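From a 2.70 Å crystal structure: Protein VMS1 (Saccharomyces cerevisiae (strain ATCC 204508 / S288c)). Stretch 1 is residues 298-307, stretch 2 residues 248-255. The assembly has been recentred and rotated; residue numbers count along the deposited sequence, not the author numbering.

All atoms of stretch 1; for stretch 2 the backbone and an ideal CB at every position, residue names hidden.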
# COMPACT_ATOMS: atom_id res chain seq x y z
N GLY A 298 -4.78 19.88 -1.79
CA GLY A 298 -4.63 19.91 -3.24
C GLY A 298 -4.18 18.58 -3.81
O GLY A 298 -4.68 18.15 -4.86
N VAL A 299 -3.22 17.91 -3.16
CA VAL A 299 -2.79 16.60 -3.62
C VAL A 299 -3.93 15.60 -3.51
O VAL A 299 -4.10 14.74 -4.38
CB VAL A 299 -1.56 16.10 -2.84
CG1 VAL A 299 -1.19 14.69 -3.30
CG2 VAL A 299 -0.38 17.04 -3.01
N LEU A 300 -4.74 15.70 -2.46
CA LEU A 300 -5.81 14.71 -2.28
C LEU A 300 -6.87 14.86 -3.36
O LEU A 300 -7.28 13.86 -3.97
CB LEU A 300 -6.43 14.82 -0.88
CG LEU A 300 -5.49 14.51 0.28
CD1 LEU A 300 -6.23 14.48 1.61
CD2 LEU A 300 -4.75 13.22 0.03
N LYS A 301 -7.32 16.09 -3.62
CA LYS A 301 -8.22 16.32 -4.76
C LYS A 301 -7.56 15.86 -6.06
O LYS A 301 -8.19 15.17 -6.86
CB LYS A 301 -8.62 17.80 -4.83
CG LYS A 301 -9.42 18.20 -6.08
CD LYS A 301 -10.94 18.03 -5.94
CE LYS A 301 -11.54 19.18 -5.14
NZ LYS A 301 -13.03 19.04 -4.97
N ASP A 302 -6.29 16.18 -6.24
CA ASP A 302 -5.63 15.78 -7.48
C ASP A 302 -5.65 14.26 -7.67
O ASP A 302 -5.73 13.78 -8.81
CB ASP A 302 -4.21 16.33 -7.47
CG ASP A 302 -3.67 16.52 -8.85
OD1 ASP A 302 -4.07 15.75 -9.76
OD2 ASP A 302 -2.83 17.43 -9.02
N TRP A 303 -5.61 13.49 -6.58
CA TRP A 303 -5.55 12.04 -6.66
C TRP A 303 -6.88 11.38 -6.34
O TRP A 303 -6.94 10.16 -6.19
CB TRP A 303 -4.47 11.49 -5.71
CG TRP A 303 -3.08 11.80 -6.12
CD1 TRP A 303 -2.66 12.37 -7.29
CD2 TRP A 303 -1.90 11.59 -5.33
NE1 TRP A 303 -1.28 12.50 -7.30
CE2 TRP A 303 -0.79 12.05 -6.10
CE3 TRP A 303 -1.66 11.07 -4.06
CZ2 TRP A 303 0.52 11.97 -5.64
CZ3 TRP A 303 -0.35 10.98 -3.60
CH2 TRP A 303 0.73 11.43 -4.39
N GLU A 304 -7.95 12.16 -6.25
CA GLU A 304 -9.27 11.65 -5.91
C GLU A 304 -9.67 10.38 -6.68
O GLU A 304 -10.19 9.45 -6.04
CB GLU A 304 -10.27 12.80 -6.11
CG GLU A 304 -11.76 12.49 -5.92
CD GLU A 304 -12.61 13.78 -5.98
OE1 GLU A 304 -13.48 13.97 -5.09
OE2 GLU A 304 -12.39 14.61 -6.89
N PRO A 305 -9.47 10.27 -8.00
CA PRO A 305 -9.87 9.01 -8.67
C PRO A 305 -9.11 7.81 -8.15
O PRO A 305 -9.71 6.75 -7.94
CB PRO A 305 -9.57 9.27 -10.15
CG PRO A 305 -9.52 10.75 -10.28
CD PRO A 305 -9.03 11.29 -8.98
N TYR A 306 -7.79 7.97 -7.94
CA TYR A 306 -6.97 6.94 -7.30
C TYR A 306 -7.47 6.59 -5.89
O TYR A 306 -7.54 5.40 -5.54
CB TYR A 306 -5.52 7.40 -7.19
CG TYR A 306 -4.76 7.57 -8.47
CD1 TYR A 306 -4.49 6.48 -9.28
CD2 TYR A 306 -4.26 8.80 -8.84
CE1 TYR A 306 -3.76 6.61 -10.43
CE2 TYR A 306 -3.52 8.94 -9.99
CZ TYR A 306 -3.28 7.84 -10.78
OH TYR A 306 -2.54 7.95 -11.94
N LEU A 307 -7.74 7.61 -5.05
CA LEU A 307 -8.08 7.40 -3.64
C LEU A 307 -9.40 6.65 -3.48
O LEU A 307 -9.55 5.86 -2.54
CB LEU A 307 -8.13 8.73 -2.88
CG LEU A 307 -6.75 9.41 -2.70
CD1 LEU A 307 -6.78 10.85 -2.11
CD2 LEU A 307 -5.82 8.52 -1.88
N UNK A 248 5.38 3.40 -7.90
CA UNK A 248 4.58 4.54 -7.46
C UNK A 248 3.94 5.16 -8.68
O UNK A 248 4.61 5.81 -9.48
CB UNK A 248 5.42 5.57 -6.70
N UNK A 249 2.62 4.98 -8.83
CA UNK A 249 1.91 5.56 -9.96
C UNK A 249 1.93 7.08 -9.88
O UNK A 249 2.07 7.75 -10.90
CB UNK A 249 0.47 5.05 -10.01
N UNK A 250 1.78 7.63 -8.68
CA UNK A 250 2.02 9.04 -8.43
C UNK A 250 2.81 9.18 -7.14
O UNK A 250 2.80 8.29 -6.28
CB UNK A 250 0.71 9.82 -8.36
N UNK A 251 3.50 10.31 -6.99
CA UNK A 251 4.21 10.58 -5.75
C UNK A 251 4.50 12.07 -5.69
O UNK A 251 4.82 12.68 -6.71
CB UNK A 251 5.50 9.76 -5.65
N UNK A 252 4.39 12.64 -4.49
CA UNK A 252 4.66 14.05 -4.27
C UNK A 252 5.35 14.21 -2.93
O UNK A 252 5.07 13.45 -2.00
CB UNK A 252 3.37 14.88 -4.33
N UNK A 253 6.29 15.16 -2.84
CA UNK A 253 6.85 15.60 -1.56
C UNK A 253 7.11 17.10 -1.62
O UNK A 253 7.76 17.57 -2.56
CB UNK A 253 8.14 14.84 -1.23
N UNK A 254 6.64 17.83 -0.62
CA UNK A 254 7.00 19.23 -0.43
C UNK A 254 7.16 19.54 1.05
O UNK A 254 6.91 18.70 1.92
CB UNK A 254 5.95 20.15 -1.06
N UNK A 255 7.61 20.77 1.35
CA UNK A 255 7.81 21.22 2.72
C UNK A 255 7.38 22.67 2.88
O UNK A 255 7.56 23.50 1.98
CB UNK A 255 9.27 21.05 3.13

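Stretch 1 presents three side chains to its partner, V299, W303 and Y306. Stretch 2 runs past them, turning a corner at 249 and 250 before it extends as a strand.

Position 248 has no atom of stretch 1 within 5.5 Å of its ideal CB, so stretch 1 sets no rule there. The deposited residue is F248, whose ring stays out of reach.

At 249 the CA-to-CB bond points toward stretch 1, and the ideal CB lies 4.5 Å from Y306 CE1. The Y306 ring asks for little more than apolar bulk: leucine, isoleucine, valine or methionine would all serve. The residue is L249, which sets CD1 4.4 Å from Y306 CE1, a light apolar contact.

Position 250 is the most constrained. Its backbone is extended, and its ideal CB, directed toward stretch 1, sits 3.5 Å from W303 CZ2 and 4.6 Å from Y306 CE2. The first carbons must pack beside the indole, while farther out the Y306 hydroxyl offers a polar partner. An aliphatic stem with an acceptor at its end fits both demands, as in glutamate or glutamine. The residue is E250. Its CB comes 3.4 Å from W303 CZ2, and its CG makes an off-centre CH-pi contact, 4.2 Å from the centroid of the five-membered ring of W303. With chi1 and chi2 both m, the carboxylate reaches Y306, whose OH donates a short hydrogen bond to E250 OE2 at 2.5 Å.

At 251 CA-to-CB points away, and W303 meets the backbone instead: its CZ2 is 3.7 Å from the backbone N of 251. Many side chains, polar ones included, would be tolerated; the residue is H251.

At 252 CA-to-CB points toward stretch 1 again, the ideal CB 4.3 Å from W303 CZ2 and 4.5 Å from V299 CG2. An aliphatic beginning suits this spot, whether in valine, isoleucine or a long polar chain. K252 supplies it with methylenes, CG lying 4.4 Å from V299 CG2, while the end of the chain leads away.

Position 253 lies out of reach and is free as far as stretch 1 is concerned; it holds T253.

At 254 the bond points toward stretch 1, yet no atom of stretch 1 lies within 5.5 Å of the ideal CB. A long apolar side chain such as phenylalanine or methionine could bridge to V299. F254 does so, presenting its ring edge with CE2 3.6 Å from V299 CG2.

At 255 nothing of stretch 1 lies within 5.5 Å of the ideal CB, so stretch 1 sets no preference; the residue is H255.

Stretch 2, residues 248-255: FLEHKTFH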
# COMPACT_ATOMS: atom_id res chain seq x y z
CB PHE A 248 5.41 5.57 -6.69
CG PHE A 248 5.66 5.24 -5.23
CD1 PHE A 248 4.99 4.19 -4.61
CD2 PHE A 248 6.57 5.98 -4.49
CE1 PHE A 248 5.23 3.88 -3.26
CE2 PHE A 248 6.82 5.69 -3.14
CZ PHE A 248 6.15 4.64 -2.53
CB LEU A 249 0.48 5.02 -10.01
CG LEU A 249 0.33 3.50 -10.12
CD1 LEU A 249 -1.09 3.08 -10.38
CD2 LEU A 249 1.22 2.97 -11.23
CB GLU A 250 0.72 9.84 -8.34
CG GLU A 250 -0.35 9.50 -9.37
CD GLU A 250 -0.11 10.09 -10.76
OE1 GLU A 250 0.92 10.78 -10.96
OE2 GLU A 250 -0.95 9.86 -11.66
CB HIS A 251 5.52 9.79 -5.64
CG HIS A 251 6.56 10.25 -6.60
ND1 HIS A 251 7.53 11.17 -6.26
CD2 HIS A 251 6.74 9.97 -7.91
CE1 HIS A 251 8.27 11.42 -7.32
NE2 HIS A 251 7.82 10.71 -8.33
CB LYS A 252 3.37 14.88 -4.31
CG LYS A 252 3.49 16.22 -5.04
CD LYS A 252 3.18 16.07 -6.53
CE LYS A 252 3.53 17.33 -7.32
NZ LYS A 252 3.23 17.20 -8.79
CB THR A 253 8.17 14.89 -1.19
OG1 THR A 253 9.19 15.27 -2.11
CG2 THR A 253 8.03 13.41 -1.25
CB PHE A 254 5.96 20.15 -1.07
CG PHE A 254 4.55 19.73 -0.83
CD1 PHE A 254 3.94 19.94 0.40
CD2 PHE A 254 3.81 19.14 -1.84
CE1 PHE A 254 2.62 19.55 0.60
CE2 PHE A 254 2.49 18.75 -1.64
CZ PHE A 254 1.90 18.96 -0.43
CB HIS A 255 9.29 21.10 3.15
CG HIS A 255 9.68 22.02 4.27
ND1 HIS A 255 9.46 21.72 5.60
CD2 HIS A 255 10.28 23.23 4.27
CE1 HIS A 255 9.91 22.70 6.36
NE2 HIS A 255 10.41 23.63 5.57
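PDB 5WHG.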